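Local coordinates for protein paraflagellar rod component (Trypanosoma brucei, PDB 2Q0X) that is of unknown function but adopts the alpha/beta-hydrolase fold and is probably a component of the paraflagellar rod, at residues C40-G45 and D96-L101; Y183-T188 and E271-L276; V225-M230 and N258-S263. All coordinates share one frame; numbering follows the deposited sequence.

Interaction 1: residues C40-G45 and D96-L101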
# COMPACT_ATOMS: atom_id res chain seq x y z
N CYS A 40 9.03 21.11 -2.40
CA CYS A 40 8.23 20.02 -2.95
C CYS A 40 6.74 20.16 -2.74
O CYS A 40 6.27 20.71 -1.75
CB CYS A 40 8.71 18.66 -2.39
SG CYS A 40 8.49 18.41 -0.60
N VAL A 41 5.98 19.64 -3.71
CA VAL A 41 4.60 19.26 -3.48
C VAL A 41 4.57 17.84 -2.90
O VAL A 41 5.17 16.92 -3.46
CB VAL A 41 3.79 19.33 -4.77
CG1 VAL A 41 2.37 18.80 -4.53
CG2 VAL A 41 3.78 20.78 -5.28
N LEU A 42 3.90 17.68 -1.75
CA LEU A 42 3.74 16.41 -1.09
C LEU A 42 2.28 16.00 -1.15
O LEU A 42 1.40 16.70 -0.62
CB LEU A 42 4.20 16.51 0.36
CG LEU A 42 3.98 15.29 1.27
CD1 LEU A 42 4.61 14.04 0.66
CD2 LEU A 42 4.52 15.57 2.71
N TRP A 43 2.05 14.82 -1.73
CA TRP A 43 0.72 14.28 -1.91
C TRP A 43 0.42 13.14 -0.91
O TRP A 43 1.20 12.23 -0.74
CB TRP A 43 0.53 13.76 -3.34
CG TRP A 43 -0.78 13.07 -3.51
CD1 TRP A 43 -2.00 13.65 -3.70
CD2 TRP A 43 -1.01 11.66 -3.47
NE1 TRP A 43 -2.97 12.70 -3.79
CE2 TRP A 43 -2.39 11.46 -3.64
CE3 TRP A 43 -0.20 10.54 -3.31
CZ2 TRP A 43 -2.97 10.20 -3.67
CZ3 TRP A 43 -0.77 9.29 -3.32
CH2 TRP A 43 -2.14 9.13 -3.50
N VAL A 44 -0.75 13.22 -0.29
CA VAL A 44 -1.31 12.15 0.50
C VAL A 44 -2.78 11.99 0.07
O VAL A 44 -3.46 12.96 -0.24
CB VAL A 44 -1.12 12.41 2.07
CG1 VAL A 44 -1.93 13.52 2.57
CG2 VAL A 44 -1.39 11.15 2.85
N GLY A 45 -3.25 10.76 0.03
CA GLY A 45 -4.57 10.47 -0.50
C GLY A 45 -5.43 9.66 0.42
O GLY A 45 -5.14 9.51 1.63
N ASP A 96 6.24 13.57 10.45
CA ASP A 96 7.56 12.96 10.49
C ASP A 96 8.23 12.93 9.11
O ASP A 96 9.43 13.15 8.98
CB ASP A 96 7.49 11.52 11.06
CG ASP A 96 6.96 11.47 12.51
OD1 ASP A 96 7.01 12.52 13.21
OD2 ASP A 96 6.51 10.37 12.96
N LEU A 97 7.46 12.66 8.06
CA LEU A 97 8.01 12.70 6.70
C LEU A 97 8.38 14.14 6.31
O LEU A 97 9.45 14.38 5.77
CB LEU A 97 7.03 12.09 5.69
CG LEU A 97 7.45 12.19 4.22
CD1 LEU A 97 8.89 11.63 4.03
CD2 LEU A 97 6.41 11.56 3.26
N ILE A 98 7.50 15.09 6.61
CA ILE A 98 7.80 16.50 6.37
C ILE A 98 9.13 16.89 7.01
O ILE A 98 9.98 17.49 6.36
CB ILE A 98 6.66 17.42 6.83
CG1 ILE A 98 5.40 17.17 5.98
CG2 ILE A 98 7.08 18.91 6.73
CD1 ILE A 98 4.14 17.93 6.49
N GLY A 99 9.32 16.54 8.29
CA GLY A 99 10.58 16.72 8.95
C GLY A 99 11.79 16.13 8.24
O GLY A 99 12.85 16.78 8.13
N ILE A 100 11.65 14.89 7.79
CA ILE A 100 12.69 14.22 7.01
C ILE A 100 13.00 14.98 5.72
O ILE A 100 14.15 15.24 5.39
CB ILE A 100 12.27 12.77 6.67
CG1 ILE A 100 12.39 11.89 7.91
CG2 ILE A 100 13.09 12.21 5.47
CD1 ILE A 100 11.50 10.62 7.81
N LEU A 101 11.97 15.36 4.99
CA LEU A 101 12.17 16.10 3.75
C LEU A 101 12.89 17.45 3.95
O LEU A 101 13.77 17.83 3.16
CB LEU A 101 10.82 16.36 3.09
CG LEU A 101 10.13 15.14 2.48
CD1 LEU A 101 8.71 15.47 2.08
CD2 LEU A 101 10.94 14.61 1.27
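C40, at the start of the strand, meets L101 on the helix: SG approaches methyl CD1 of L101 at 4.0 Å, an apolar sulfur-to-methyl contact. The C40 side chain leaves the strand toward the helix, and SG sits between the backbone N and the carbonyl carbon (chi1 64°). Around it, V110 and A69 of the two adjoining strands and M107, just past the helix, complete the apolar surroundings. L42 carries most of the contact. Its CG lies anti to the backbone N (chi1 174°), and the branch beyond spreads its two methyls over different helix residues. CD1 reaches L97 CD2 at 4.0 Å, while CD2 comes to 3.7 Å from I98 CG1 and, less closely, to 4.2 Å from L101 CD1. The L42 side chain crosses those of L97 and I98 obliquely, with L101 CD1 bridging between L42 and C40. Next along the strand, the W43 ring meets F57 and F113 edge-to-face, and its NE1 is hydrogen-bonded to T115 OG1. This is the layered packing of the alpha/beta-hydrolase fold: strand 40-44 lies inside the sheet, hydrogen-bonded through its backbone to strands 69-73 and 110-115, and helix 87-104 covers one face. The short strand and helix segments run nearly antiparallel, at 158°, with their axes 11.2 Å apart, a separation filled by side chains from both. All five touching residues are buried, and their mutual contacts are apolar. On the helix side, L97 also reaches V73 of the sheet and F18 and Y20 of strand 13-21, whereas I98 touches H131, in the loop after helix 119-128.

Interaction 2: residues Y183-T188 and E271-L276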
# COMPACT_ATOMS: atom_id res chain seq x y z
N TYR A 183 -21.27 5.22 4.91
CA TYR A 183 -20.42 6.20 4.22
C TYR A 183 -20.23 5.76 2.78
O TYR A 183 -20.47 4.61 2.47
CB TYR A 183 -19.06 6.35 4.92
CG TYR A 183 -18.41 7.71 4.72
CD1 TYR A 183 -19.02 8.86 5.18
CD2 TYR A 183 -17.21 7.84 4.04
CE1 TYR A 183 -18.45 10.10 5.00
CE2 TYR A 183 -16.63 9.07 3.84
CZ TYR A 183 -17.25 10.21 4.32
OH TYR A 183 -16.66 11.44 4.13
N ASP A 184 -19.82 6.69 1.91
CA ASP A 184 -19.68 6.39 0.47
C ASP A 184 -18.25 6.03 0.05
O ASP A 184 -18.01 4.96 -0.48
CB ASP A 184 -20.23 7.53 -0.40
CG ASP A 184 -19.82 8.91 0.07
OD1 ASP A 184 -19.00 9.01 1.00
OD2 ASP A 184 -20.32 9.90 -0.49
N ILE A 185 -17.31 6.94 0.27
CA ILE A 185 -15.92 6.70 -0.08
C ILE A 185 -15.39 5.60 0.85
O ILE A 185 -15.78 5.56 2.02
CB ILE A 185 -15.11 8.02 0.08
CG1 ILE A 185 -15.56 9.04 -0.99
CG2 ILE A 185 -13.60 7.76 0.01
CD1 ILE A 185 -15.07 10.44 -0.72
N PRO A 186 -14.55 4.67 0.34
CA PRO A 186 -13.99 3.65 1.23
C PRO A 186 -13.16 4.20 2.39
O PRO A 186 -12.25 5.02 2.20
CB PRO A 186 -13.13 2.79 0.30
CG PRO A 186 -13.66 3.04 -1.06
CD PRO A 186 -14.12 4.47 -1.06
N ILE A 187 -13.48 3.74 3.60
CA ILE A 187 -12.91 4.30 4.82
C ILE A 187 -13.06 3.31 5.98
O ILE A 187 -14.08 2.60 6.07
CB ILE A 187 -13.58 5.66 5.18
CG1 ILE A 187 -12.88 6.34 6.36
CG2 ILE A 187 -15.08 5.47 5.47
CD1 ILE A 187 -13.13 7.84 6.44
N THR A 188 -12.05 3.24 6.84
CA THR A 188 -12.12 2.35 8.00
C THR A 188 -12.87 3.05 9.13
O THR A 188 -12.81 4.27 9.24
CB THR A 188 -10.73 1.87 8.48
OG1 THR A 188 -9.91 2.98 8.85
CG2 THR A 188 -10.04 1.06 7.41
N GLU A 271 -21.47 8.04 -8.18
CA GLU A 271 -22.40 8.54 -7.19
C GLU A 271 -21.95 8.18 -5.78
O GLU A 271 -22.72 8.30 -4.83
CB GLU A 271 -23.81 7.99 -7.46
N LEU A 272 -20.70 7.76 -5.62
CA LEU A 272 -20.13 7.48 -4.29
C LEU A 272 -18.93 8.40 -4.02
O LEU A 272 -18.06 8.09 -3.20
CB LEU A 272 -19.75 6.00 -4.18
CG LEU A 272 -20.95 5.04 -4.24
CD1 LEU A 272 -20.47 3.62 -4.48
CD2 LEU A 272 -21.82 5.10 -2.99
N ARG A 273 -18.92 9.53 -4.71
CA ARG A 273 -17.94 10.61 -4.53
C ARG A 273 -16.51 10.18 -4.86
O ARG A 273 -15.55 10.66 -4.25
CB ARG A 273 -18.03 11.22 -3.13
CG ARG A 273 -19.31 12.00 -2.91
CD ARG A 273 -19.22 12.93 -1.74
NE ARG A 273 -18.90 12.22 -0.50
CZ ARG A 273 -17.92 12.55 0.34
NH1 ARG A 273 -17.15 13.59 0.10
NH2 ARG A 273 -17.71 11.83 1.43
N ARG A 274 -16.39 9.28 -5.84
CA ARG A 274 -15.11 8.82 -6.32
C ARG A 274 -14.83 9.39 -7.71
O ARG A 274 -15.70 9.44 -8.55
CB ARG A 274 -15.11 7.29 -6.35
CG ARG A 274 -15.46 6.68 -4.98
CD ARG A 274 -14.43 5.67 -4.53
NE ARG A 274 -14.89 4.29 -4.72
CZ ARG A 274 -14.10 3.22 -4.66
NH1 ARG A 274 -12.79 3.32 -4.47
NH2 ARG A 274 -14.64 2.02 -4.83
N VAL A 275 -13.60 9.84 -7.94
CA VAL A 275 -13.22 10.33 -9.25
C VAL A 275 -12.92 9.12 -10.15
O VAL A 275 -12.08 8.28 -9.82
CB VAL A 275 -12.02 11.32 -9.16
CG1 VAL A 275 -11.52 11.70 -10.54
CG2 VAL A 275 -12.43 12.55 -8.40
N LEU A 276 -13.67 9.02 -11.24
CA LEU A 276 -13.45 8.00 -12.25
C LEU A 276 -12.45 8.50 -13.28
O LEU A 276 -11.64 7.73 -13.80
CB LEU A 276 -14.77 7.64 -12.95
CG LEU A 276 -15.91 7.12 -12.06
CD1 LEU A 276 -17.19 6.92 -12.89
CD2 LEU A 276 -15.50 5.82 -11.36
O HOH W 1 -22.77 9.47 -2.12
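D184 OD1 is gripped by two donors, the backbone N of I185 at 2.8 Å and R273 NH2 at 3.1 Å. They come from different directions: I185 N stands above the carboxylate plane, whereas NH2 uses the syn lone pair of OD1. The second oxygen, OD2, takes the shortest bond of the contact, 2.7 Å from R273 NE, reached on its syn side but somewhat out of the carboxylate plane. R273 therefore holds D184 side-on, with NE and NH2 each bonded to a different oxygen in a bidentate salt bridge; the planes of the two groups are twisted 36° apart. The arginine chain bends at chi3 (-58°), which turns NE out of the line of the preceding methylenes. A water donates to OD2 and to the carbonyl O of E271, adding a second link between the segments. Y183 OH receives a weak bond from R273 NH2, at 2.9 Å, with the tyrosine ring nearly perpendicular to the guanidinium; the stronger partner of this hydroxyl is E202. One guanidinium face carries I185 CD1, 3.7 Å from CZ of R273, so an apolar tip packs against the buried cation. A similar contact lies further on, where P186 CG sits over a face of the R274 guanidinium, 3.5 Å from NH1. L272 adds its CD2 methyl, which meets D184 CB at 3.9 Å. R273 NH1 bonds V143 O, at the end of sheet strand 135-143, and T199 OG1, just before helix 200-209, while Y25 of the second subunit packs on R274. The contact thus ties the loop leading into helix 189-193 to the turn between the short strands 268-269 and 275-277, beside the end of the central sheet.

Interaction 3: residues V225-M230 and N258-S263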
# COMPACT_ATOMS: atom_id res chain seq x y z
N VAL A 225 -2.05 29.72 5.37
CA VAL A 225 -1.28 29.97 4.16
C VAL A 225 -2.22 29.83 2.97
O VAL A 225 -3.36 29.41 3.14
CB VAL A 225 -0.06 29.01 4.06
CG1 VAL A 225 0.88 29.25 5.27
CG2 VAL A 225 -0.49 27.54 3.94
N PRO A 226 -1.77 30.23 1.77
CA PRO A 226 -2.66 30.15 0.63
C PRO A 226 -3.21 28.74 0.33
O PRO A 226 -2.51 27.72 0.47
CB PRO A 226 -1.79 30.69 -0.51
CG PRO A 226 -0.78 31.57 0.15
CD PRO A 226 -0.47 30.83 1.41
N LEU A 227 -4.49 28.72 -0.04
CA LEU A 227 -5.26 27.51 -0.17
C LEU A 227 -5.90 27.46 -1.56
O LEU A 227 -6.46 28.45 -2.02
CB LEU A 227 -6.32 27.50 0.92
CG LEU A 227 -7.38 26.40 0.85
CD1 LEU A 227 -6.70 25.08 1.01
CD2 LEU A 227 -8.43 26.66 1.96
N LEU A 228 -5.72 26.33 -2.26
CA LEU A 228 -6.50 26.01 -3.45
C LEU A 228 -7.43 24.88 -3.07
O LEU A 228 -6.99 23.83 -2.65
CB LEU A 228 -5.59 25.60 -4.62
CG LEU A 228 -6.23 25.09 -5.93
CD1 LEU A 228 -7.11 26.17 -6.59
CD2 LEU A 228 -5.15 24.56 -6.94
N LEU A 229 -8.72 25.14 -3.17
CA LEU A 229 -9.76 24.12 -3.07
C LEU A 229 -10.18 23.70 -4.48
O LEU A 229 -10.57 24.54 -5.30
CB LEU A 229 -10.98 24.65 -2.31
CG LEU A 229 -10.80 24.86 -0.80
CD1 LEU A 229 -12.14 25.23 -0.22
CD2 LEU A 229 -10.24 23.59 -0.12
N MET A 230 -10.08 22.40 -4.74
CA MET A 230 -10.44 21.82 -6.03
C MET A 230 -11.67 20.97 -5.83
O MET A 230 -11.61 19.93 -5.22
CB MET A 230 -9.29 20.99 -6.58
CG MET A 230 -7.98 21.76 -6.72
SD MET A 230 -6.63 20.67 -7.20
CE MET A 230 -7.03 20.42 -8.93
N ASN A 258 -6.27 35.05 3.79
CA ASN A 258 -7.12 35.60 2.74
C ASN A 258 -6.88 35.03 1.32
O ASN A 258 -7.72 35.22 0.43
CB ASN A 258 -7.05 37.14 2.72
CG ASN A 258 -5.64 37.67 2.40
OD1 ASN A 258 -5.40 38.19 1.30
ND2 ASN A 258 -4.72 37.55 3.36
N ARG A 259 -5.77 34.34 1.09
CA ARG A 259 -5.42 33.93 -0.26
C ARG A 259 -5.94 32.53 -0.55
O ARG A 259 -5.20 31.56 -0.57
CB ARG A 259 -3.92 34.10 -0.48
CG ARG A 259 -3.51 35.56 -0.26
CD ARG A 259 -2.23 35.95 -0.91
NE ARG A 259 -2.16 35.55 -2.31
CZ ARG A 259 -2.78 36.16 -3.32
NH1 ARG A 259 -3.50 37.26 -3.13
NH2 ARG A 259 -2.63 35.68 -4.56
N VAL A 260 -7.24 32.46 -0.74
CA VAL A 260 -7.90 31.20 -1.01
C VAL A 260 -8.53 31.25 -2.40
O VAL A 260 -9.12 32.25 -2.79
CB VAL A 260 -8.91 30.79 0.12
CG1 VAL A 260 -9.81 31.88 0.47
CG2 VAL A 260 -9.72 29.55 -0.30
N THR A 261 -8.33 30.18 -3.16
CA THR A 261 -8.90 30.03 -4.50
C THR A 261 -9.82 28.82 -4.45
O THR A 261 -9.44 27.78 -3.91
CB THR A 261 -7.81 29.79 -5.54
OG1 THR A 261 -6.93 30.93 -5.57
CG2 THR A 261 -8.41 29.56 -6.94
N VAL A 262 -11.03 28.97 -4.98
CA VAL A 262 -11.99 27.87 -5.03
C VAL A 262 -12.31 27.62 -6.50
O VAL A 262 -12.89 28.48 -7.16
CB VAL A 262 -13.28 28.17 -4.23
CG1 VAL A 262 -14.23 26.98 -4.31
CG2 VAL A 262 -12.94 28.51 -2.75
N SER A 263 -11.90 26.45 -7.00
CA SER A 263 -12.10 26.12 -8.42
C SER A 263 -12.89 24.82 -8.55
O SER A 263 -12.76 23.89 -7.72
CB SER A 263 -10.76 25.96 -9.15
OG SER A 263 -10.06 27.19 -9.23
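L227 and V260 meet through matching torsions: CG of L227 (chi1 172°) and CG2 of V260 both lie anti to their backbone N, and the side chains run side by side, L227 CD2 3.9 Å from V260 CG2. On the face shared by L228, T261 and S263, methyl CD1 of L228 crosses to T261 CG2 at 3.6 Å. Between these two faces the strands pair in parallel register, L227 with V260 through M230 with S263. Four backbone bonds join them: L227 N to R259 O, T261 N to L227 O at 2.8 Å, L229 N to T261 O, and S263 N to L229 O, the last almost straight at 179°. Before the strands begin, P226 CB lies 4.0 Å from R259 CB, while R259 NE forms a salt bridge with E294 and the guanidinium a cation-pi contact with F297, both of the C-terminal helix 280-299. That helix also meets P226, L228 and M230, whereas helix 241-254 packs on L229, V260 and V262 across the sheet. Strand 260-264 is the outermost at this end within the chain, and with strand 227-232 and helix 241-254 it forms a beta-alpha-beta crossover, the closing unit of the alpha/beta-hydrolase sheet.

How the interactions relate
From the N terminus, interaction 1 closes first, bringing helix 87-104 back onto strand 40-44 across about fifty residues that include strand 69-73. It is complete before the other two open. Interaction 2 then starts at 183-188 and ends at 271-276, and interaction 3 is nested inside that loop, pairing 225-230 with 258-263 at the two ends of the crossover through helix 241-254. Interactions 1 and 3 both reach the central sheet, one at an inner strand and the other at the edge, with centres about 20 Å apart. Interaction 2 lies on the other side of the chain's centre from interaction 1, about 24 Å away between centres, and joins the loop before helix 189-193 to the turn leading into strand 275-277. None touches another.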